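Local coordinates for protein glutathione-specific gamma-glutamylcyclotransferase (Saccharomyces cerevisiae S288c, PDB 5HWK) that cleaves glutathione into 5-oxo-L-proline and the dipeptide Cys-Gly, acting on no other gamma-glutamyl peptide, at residues Ile8-Tyr13 / Gln105-Tyr110; Gly54-Leu59 / Asn117-His122; Glu174-Thr179 / Leu225-Lys230. All blocks are in the same frame, centred on the assembly; numbering follows the deposited sequence. Where two conformers were deposited one is given.

Contact 1: Ile8-Tyr13 / Gln105-Tyr110. With BEZ (benzoic acid), chain C.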
# COMPACT_ATOMS: atom_id res chain seq x y z
N ILE A 8 15.62 9.99 -3.02
CA ILE A 8 15.03 8.73 -2.63
C ILE A 8 13.74 8.53 -3.39
O ILE A 8 13.05 9.48 -3.78
CB ILE A 8 14.83 8.52 -1.11
CG1 ILE A 8 13.63 9.31 -0.64
CG2 ILE A 8 16.07 8.90 -0.33
CD1 ILE A 8 13.91 10.72 -0.55
N TRP A 9 13.44 7.27 -3.61
CA TRP A 9 12.18 6.84 -4.18
C TRP A 9 11.34 6.36 -3.02
O TRP A 9 11.82 5.61 -2.19
CB TRP A 9 12.40 5.69 -5.15
CG TRP A 9 13.09 6.22 -6.43
CD1 TRP A 9 14.44 6.24 -6.70
CD2 TRP A 9 12.45 6.79 -7.59
NE1 TRP A 9 14.65 6.78 -7.94
CE2 TRP A 9 13.45 7.11 -8.51
CE3 TRP A 9 11.11 7.04 -7.92
CZ2 TRP A 9 13.17 7.69 -9.74
CZ3 TRP A 9 10.84 7.59 -9.15
CH2 TRP A 9 11.86 7.90 -10.05
N VAL A 10 10.10 6.84 -2.96
CA VAL A 10 9.18 6.50 -1.88
C VAL A 10 7.97 5.82 -2.49
O VAL A 10 7.32 6.39 -3.37
CB VAL A 10 8.73 7.78 -1.15
CG1 VAL A 10 7.68 7.46 -0.04
CG2 VAL A 10 9.91 8.50 -0.55
N LEU A 11 7.61 4.64 -1.98
CA LEU A 11 6.41 3.95 -2.44
C LEU A 11 5.20 4.56 -1.77
O LEU A 11 5.24 4.90 -0.59
CB LEU A 11 6.46 2.49 -1.98
CG LEU A 11 7.47 1.56 -2.61
CD1 LEU A 11 7.29 0.15 -2.00
CD2 LEU A 11 7.24 1.58 -4.09
N GLY A 12 4.14 4.73 -2.55
CA GLY A 12 2.85 5.05 -1.96
C GLY A 12 1.83 3.98 -2.29
O GLY A 12 1.66 3.62 -3.46
N TYR A 13 1.13 3.46 -1.27
CA TYR A 13 0.12 2.43 -1.47
C TYR A 13 -1.19 2.80 -0.80
O TYR A 13 -2.18 2.07 -0.94
CB TYR A 13 0.60 1.04 -0.97
CG TYR A 13 0.89 1.04 0.48
CD1 TYR A 13 -0.10 0.75 1.40
CD2 TYR A 13 2.16 1.30 0.95
CE1 TYR A 13 0.14 0.76 2.72
CE2 TYR A 13 2.43 1.28 2.31
CZ TYR A 13 1.40 1.00 3.20
OH TYR A 13 1.66 0.98 4.55
N GLN A 105 15.35 14.48 3.33
CA GLN A 105 15.23 14.26 4.76
C GLN A 105 13.82 14.47 5.26
O GLN A 105 13.51 14.05 6.37
CB GLN A 105 16.24 15.09 5.55
CG GLN A 105 15.94 16.54 5.65
CD GLN A 105 17.10 17.29 6.29
OE1 GLN A 105 17.98 17.81 5.59
NE2 GLN A 105 17.12 17.33 7.62
N GLU A 106 12.94 15.06 4.45
CA GLU A 106 11.56 15.23 4.86
C GLU A 106 10.79 13.92 4.88
O GLU A 106 9.69 13.86 5.45
CB GLU A 106 10.87 16.17 3.89
CG GLU A 106 11.32 17.60 4.05
CD GLU A 106 10.90 18.47 2.90
OE1 GLU A 106 9.89 18.14 2.25
OE2 GLU A 106 11.59 19.49 2.63
N VAL A 107 11.31 12.88 4.23
CA VAL A 107 10.62 11.61 4.16
C VAL A 107 10.33 11.08 5.56
O VAL A 107 9.26 10.51 5.82
CB VAL A 107 11.44 10.64 3.30
CG1 VAL A 107 10.85 9.27 3.29
CG2 VAL A 107 11.50 11.17 1.88
N ARG A 108 11.24 11.33 6.50
CA ARG A 108 11.08 10.84 7.86
C ARG A 108 9.94 11.52 8.59
O ARG A 108 9.60 11.09 9.70
CB ARG A 108 12.41 10.97 8.61
CG ARG A 108 13.23 9.70 8.52
CD ARG A 108 14.55 9.69 9.32
NE ARG A 108 15.08 8.33 9.39
CZ ARG A 108 15.66 7.71 8.37
NH1 ARG A 108 15.79 8.33 7.21
NH2 ARG A 108 16.12 6.47 8.51
N GLU A 109 9.32 12.55 7.99
CA GLU A 109 8.22 13.26 8.63
C GLU A 109 6.91 13.20 7.84
O GLU A 109 5.94 13.86 8.22
CB GLU A 109 8.60 14.73 8.91
CG GLU A 109 9.80 14.88 9.85
N TYR A 110 6.83 12.38 6.78
CA TYR A 110 5.65 12.40 5.92
C TYR A 110 4.40 11.94 6.63
O TYR A 110 3.31 12.30 6.20
CB TYR A 110 5.84 11.46 4.72
CG TYR A 110 6.73 12.01 3.64
CD1 TYR A 110 7.12 13.35 3.63
CD2 TYR A 110 7.15 11.18 2.60
CE1 TYR A 110 7.93 13.85 2.59
CE2 TYR A 110 7.97 11.67 1.57
CZ TYR A 110 8.35 13.00 1.58
OH TYR A 110 9.15 13.45 0.57
C BEZ C . 1.24 5.19 1.84
O1 BEZ C . 0.49 5.73 1.08
O2 BEZ C . 2.07 4.41 1.35
C1 BEZ C . 1.12 5.38 3.32
C2 BEZ C . 1.84 4.54 4.14
C3 BEZ C . 1.71 4.63 5.53
C4 BEZ C . 0.92 5.62 6.09
C5 BEZ C . 0.23 6.48 5.26
C6 BEZ C . 0.30 6.38 3.87
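V10 and V107 are the nearest backbone points of 8-13 and 105-110, with 8.0 Å between their CA atoms. Strand 8-12 is extended. Residues 105-108 turn with helical backbone angles, and Y110 N bonds back to V107 O. No hydrogen bond joins the two segments, so the contact is apolar. V107 carries it. Its CG2 packs on V10 CG2 at 3.9 Å and also faces the side chain of I8. CG2 of V10 also comes up to the edge of the Y110 ring, near its plane, with CE2 4.3 Å away. The other end of 8-13 reaches the ligand, which G14 N and L16 N also bind. Y13 N gives a nearly straight bond of 2.9 Å to O2 of the benzoic acid. The Y13 ring lies under the same oxygen, which sits 3.1 Å above the ring plane, off toward the rim. CG of Y13 stands between the backbone N and the carbonyl carbon (chi1 61°), and this folds the ring back beneath the ligand. With an alanine in place of Y13, the ligand would probably lose the aromatic face beside O2. V10 to Y13 belong to the probable substrate-binding segment of this gamma-glutamylcyclotransferase, and the bound benzoic acid is consistent with a substrate pocket here.

Contact 2: Gly54-Leu59 / Asn117-His122. With BEZ (benzoic acid), chain C; PO4 (phosphate ion), chain D.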
# COMPACT_ATOMS: atom_id res chain seq x y z
N GLY A 54 -10.72 2.87 13.46
CA GLY A 54 -11.03 2.54 12.08
C GLY A 54 -10.02 1.55 11.49
O GLY A 54 -9.20 0.96 12.20
N ARG A 55 -10.03 1.43 10.17
CA ARG A 55 -9.17 0.53 9.43
C ARG A 55 -8.54 1.26 8.27
O ARG A 55 -9.24 1.82 7.42
CB ARG A 55 -9.89 -0.69 8.88
CG ARG A 55 -10.55 -1.54 9.90
CD ARG A 55 -9.47 -2.37 10.58
NE ARG A 55 -10.02 -3.37 11.51
CZ ARG A 55 -10.22 -3.10 12.79
NH1 ARG A 55 -9.97 -1.91 13.30
NH2 ARG A 55 -10.68 -4.06 13.58
N VAL A 56 -7.20 1.20 8.17
CA VAL A 56 -6.47 1.86 7.10
C VAL A 56 -5.45 0.86 6.54
O VAL A 56 -5.33 -0.26 7.02
CB VAL A 56 -5.82 3.17 7.60
CG1 VAL A 56 -6.91 4.21 7.91
CG2 VAL A 56 -4.93 2.94 8.79
N ALA A 57 -4.79 1.26 5.46
CA ALA A 57 -4.00 0.30 4.68
C ALA A 57 -2.61 0.06 5.26
O ALA A 57 -1.93 0.99 5.73
CB ALA A 57 -3.84 0.82 3.26
N THR A 58 -2.17 -1.18 5.17
CA THR A 58 -0.75 -1.52 5.38
C THR A 58 -0.35 -2.50 4.30
O THR A 58 -1.17 -3.02 3.59
CB THR A 58 -0.54 -2.02 6.83
OG1 THR A 58 0.86 -2.20 7.04
CG2 THR A 58 -1.22 -3.33 7.08
N LEU A 59 0.96 -2.72 4.15
CA LEU A 59 1.47 -3.69 3.19
C LEU A 59 2.07 -4.83 3.98
O LEU A 59 2.75 -4.61 4.99
CB LEU A 59 2.63 -3.11 2.41
CG LEU A 59 2.35 -2.17 1.30
CD1 LEU A 59 3.72 -1.86 0.60
CD2 LEU A 59 1.35 -2.77 0.32
N ASN A 117 0.08 6.11 13.60
CA ASN A 117 0.37 5.25 14.75
C ASN A 117 0.76 3.86 14.28
O ASN A 117 0.06 3.23 13.47
CB ASN A 117 -0.88 5.13 15.64
CG ASN A 117 -1.13 6.36 16.42
OD1 ASN A 117 -0.22 6.92 17.02
ND2 ASN A 117 -2.39 6.81 16.44
N GLY A 118 1.89 3.37 14.78
CA GLY A 118 2.34 2.02 14.52
C GLY A 118 3.04 1.82 13.18
O GLY A 118 3.51 0.71 12.91
N TYR A 119 3.18 2.85 12.36
CA TYR A 119 3.90 2.71 11.11
C TYR A 119 5.38 2.93 11.34
O TYR A 119 5.78 3.81 12.13
CB TYR A 119 3.41 3.72 10.06
CG TYR A 119 2.06 3.39 9.48
CD1 TYR A 119 1.93 2.57 8.35
CD2 TYR A 119 0.89 3.88 10.08
CE1 TYR A 119 0.67 2.29 7.80
CE2 TYR A 119 -0.37 3.61 9.53
CZ TYR A 119 -0.47 2.81 8.40
OH TYR A 119 -1.70 2.55 7.89
N THR A 120 6.19 2.17 10.62
CA THR A 120 7.65 2.32 10.63
C THR A 120 8.18 2.44 9.22
O THR A 120 7.55 2.00 8.23
CB THR A 120 8.30 1.13 11.37
OG1 THR A 120 7.80 -0.11 10.83
CG2 THR A 120 7.99 1.20 12.88
N LEU A 121 9.34 3.09 9.12
CA LEU A 121 9.92 3.40 7.83
C LEU A 121 10.91 2.29 7.49
O LEU A 121 11.76 1.94 8.31
CB LEU A 121 10.66 4.72 7.95
CG LEU A 121 11.35 5.20 6.69
CD1 LEU A 121 10.38 5.41 5.54
CD2 LEU A 121 12.11 6.49 7.03
N HIS A 122 10.80 1.75 6.26
CA HIS A 122 11.64 0.66 5.80
C HIS A 122 12.24 1.01 4.46
O HIS A 122 11.68 1.76 3.67
CB HIS A 122 10.86 -0.62 5.67
CG HIS A 122 10.26 -1.06 6.95
ND1 HIS A 122 10.84 -2.03 7.75
CD2 HIS A 122 9.17 -0.63 7.63
CE1 HIS A 122 10.10 -2.21 8.82
NE2 HIS A 122 9.09 -1.36 8.78
C BEZ C . 1.24 5.19 1.84
O1 BEZ C . 0.49 5.73 1.08
O2 BEZ C . 2.07 4.41 1.35
C1 BEZ C . 1.12 5.38 3.32
C2 BEZ C . 1.84 4.54 4.14
C3 BEZ C . 1.71 4.63 5.53
C4 BEZ C . 0.92 5.62 6.09
C5 BEZ C . 0.23 6.48 5.26
C6 BEZ C . 0.30 6.38 3.87
P PO4 D . -3.79 6.68 13.11
O1 PO4 D . -4.01 5.83 14.35
O2 PO4 D . -2.47 7.42 13.20
O3 PO4 D . -5.01 7.58 12.85
O4 PO4 D . -3.71 5.70 11.89
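Y119 OH and A57 O make the one hydrogen bond between 54-59 and 117-122. Y119 is the donor, and the two oxygens are 2.7 Å apart. The hydroxyl approaches from above the A57 carbonyl plane, 37° out of it. Seen from the tyrosine, A57 O lies at the ring edge, in the plane of the ring. The bond holds the far end of the side chain in place.

V56 CG2 packs against the hydroxyl, 3.4 Å from Y119 OH, and reaches the ring carbon CZ of Y119 at 4.5 Å. The two side chains cross obliquely. CG1 of V56 is anti to the carbonyl carbon (chi1 -69°), which leaves CG2 between the backbone N and the carbonyl carbon, on the side facing the hydroxyl.

The two strands belong to different sheets. Strand 119-129 is part of the six-stranded antiparallel sheet of this ChaC-like fold, and strand 54-61 is the middle strand of a smaller antiparallel sheet. Y119 bridges them at the ligand pocket.

The benzoic acid lies over one face of Y119, with C4 3.7 Å above the ring centre. Its C3 is 3.4 Å from Y119 CE1. Y119 is also close to E115, the probable catalytic proton acceptor.

N117, at the start of 117-122, grips a phosphate ion twice. Its backbone N gives a nearly straight bond of 2.9 Å to phosphate O2, and ND2 reaches phosphate O1 at 2.8 Å. T44, D45 and Q116 add backbone N-H groups to the same ion, which probably came from the crystallisation liquor.

Contact 3: Glu174-Thr179 / Leu225-Lys230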
# COMPACT_ATOMS: atom_id res chain seq x y z
N GLU A 174 -7.89 -10.37 9.28
CA GLU A 174 -9.29 -10.10 9.47
C GLU A 174 -9.98 -10.40 8.16
O GLU A 174 -9.40 -10.14 7.10
CB GLU A 174 -9.40 -8.61 9.80
CG GLU A 174 -10.60 -8.20 10.55
CD GLU A 174 -10.54 -6.78 11.11
OE1 GLU A 174 -10.44 -5.85 10.30
OE2 GLU A 174 -10.64 -6.59 12.33
N THR A 175 -11.18 -10.97 8.21
CA THR A 175 -11.93 -11.22 6.99
C THR A 175 -12.50 -9.91 6.44
O THR A 175 -12.63 -8.90 7.15
CB THR A 175 -13.11 -12.16 7.24
OG1 THR A 175 -14.06 -11.46 8.04
CG2 THR A 175 -12.66 -13.45 7.97
N VAL A 176 -12.83 -9.92 5.15
CA VAL A 176 -13.46 -8.74 4.55
C VAL A 176 -14.73 -8.35 5.30
O VAL A 176 -14.99 -7.16 5.54
CB VAL A 176 -13.73 -8.99 3.06
CG1 VAL A 176 -14.82 -8.11 2.54
CG2 VAL A 176 -12.44 -8.75 2.28
N ASP A 177 -15.53 -9.34 5.74
CA ASP A 177 -16.75 -9.01 6.47
C ASP A 177 -16.43 -8.25 7.76
O ASP A 177 -17.06 -7.23 8.09
CB ASP A 177 -17.55 -10.27 6.78
CG ASP A 177 -18.91 -9.96 7.32
OD1 ASP A 177 -19.69 -9.34 6.58
OD2 ASP A 177 -19.19 -10.35 8.48
N GLU A 178 -15.47 -8.78 8.55
CA GLU A 178 -15.05 -8.12 9.78
C GLU A 178 -14.54 -6.71 9.53
O GLU A 178 -14.93 -5.76 10.23
CB GLU A 178 -13.99 -8.96 10.52
CG GLU A 178 -14.51 -10.28 11.15
CD GLU A 178 -13.44 -11.40 11.40
OE1 GLU A 178 -12.24 -11.34 10.96
OE2 GLU A 178 -13.83 -12.40 12.05
N THR A 179 -13.63 -6.55 8.54
CA THR A 179 -13.08 -5.23 8.27
C THR A 179 -14.17 -4.28 7.79
O THR A 179 -14.23 -3.12 8.21
CB THR A 179 -11.98 -5.34 7.23
OG1 THR A 179 -11.00 -6.29 7.70
CG2 THR A 179 -11.28 -4.02 6.97
N LEU A 225 -14.87 -3.02 -0.69
CA LEU A 225 -15.79 -1.92 -0.96
C LEU A 225 -17.21 -2.45 -1.18
O LEU A 225 -18.16 -1.84 -0.69
CB LEU A 225 -15.31 -1.11 -2.17
CG LEU A 225 -16.15 0.13 -2.58
CD1 LEU A 225 -16.40 1.09 -1.40
CD2 LEU A 225 -15.51 0.89 -3.75
N GLU A 226 -17.37 -3.58 -1.88
CA GLU A 226 -18.70 -4.13 -2.09
C GLU A 226 -19.34 -4.48 -0.75
O GLU A 226 -20.54 -4.23 -0.54
CB GLU A 226 -18.64 -5.39 -2.96
CG GLU A 226 -18.39 -5.11 -4.44
N THR A 227 -18.55 -5.01 0.17
CA THR A 227 -19.10 -5.41 1.46
C THR A 227 -19.43 -4.20 2.33
O THR A 227 -20.48 -4.17 2.98
CB THR A 227 -18.13 -6.33 2.17
OG1 THR A 227 -17.81 -7.42 1.29
CG2 THR A 227 -18.76 -6.89 3.45
N VAL A 228 -18.56 -3.18 2.33
CA VAL A 228 -18.85 -1.93 3.04
C VAL A 228 -20.14 -1.32 2.50
O VAL A 228 -21.00 -0.87 3.26
CB VAL A 228 -17.68 -0.95 2.89
CG1 VAL A 228 -18.06 0.45 3.37
CG2 VAL A 228 -16.50 -1.43 3.70
N ASN A 229 -20.31 -1.31 1.18
CA ASN A 229 -21.55 -0.77 0.62
C ASN A 229 -22.77 -1.57 1.06
O ASN A 229 -23.84 -1.00 1.29
CB ASN A 229 -21.46 -0.70 -0.91
CG ASN A 229 -20.55 0.44 -1.41
OD1 ASN A 229 -20.34 1.42 -0.70
ND2 ASN A 229 -20.05 0.32 -2.64
N LYS A 230 -22.63 -2.89 1.20
CA LYS A 230 -23.76 -3.68 1.70
C LYS A 230 -24.12 -3.27 3.12
O LYS A 230 -25.31 -3.17 3.46
CB LYS A 230 -23.42 -5.16 1.67
CG LYS A 230 -23.37 -5.76 0.29
CD LYS A 230 -23.35 -7.28 0.38
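T227 meets V176 and D177 where two helices pack near the C terminus of the chain. Helix 176-185 begins here, and its first turn lies against helix 219-232. The helix start is a capping box. T175 is the N-cap: its OG1 accepts from E178 N at 3.1 Å, and E178 OE1 accepts in return from T175 N at 3.0 Å, met from above the carboxylate plane. The box closes the first turn, which carries V176 and D177.

The side chain of T227 can be followed outward. Its CB points at the first helix and lies 3.8 Å from V176 CG1. There the side chain forks. The OG1 branch reaches the same V176 methyl at 3.3 Å, and the two side chains cross at a slant. The hydroxyl is hydrogen-bonded to A223 O, one turn back in its own helix, so a polar atom at the interface is satisfied. The CG2 branch lies anti to the backbone N of T227, which turns it toward D177. It comes within 4.1 Å of D177 OD1, the two side chains meeting at about a right angle. That oxygen has its hydrogen-bond partner in Y231, further along helix 219-232, so D177 also holds to that helix beyond T227.

Just before the N-cap, E174 is paired with R55 of strand 54-61. Its OE1 also accepts a bond from T179 OG1 at 2.7 Å, on the anti side of the carboxylate and 17° out of its plane.

From the N terminus, the chain first lays down strand 8-12 at the edge of the six-stranded sheet. Strand 54-61 follows, in the smaller sheet. Contact 1 closes at 105-110, joining the edge strand to the loop that follows strand 91-99. Contact 2 closes soon after, at 117-122. Its first segment lies inside the loop of contact 1 and its second beyond it, so the two loops cross. Both reach the benzoic acid, and Y13 packs on L59 and Y119. Contact 3 closes later, at 225-230, in series with both, and joins helix 176-185 to helix 219-232. It reaches contact 2 through the R55-E174 salt bridge but lies about 13 Å from contact 1 at the nearest atoms.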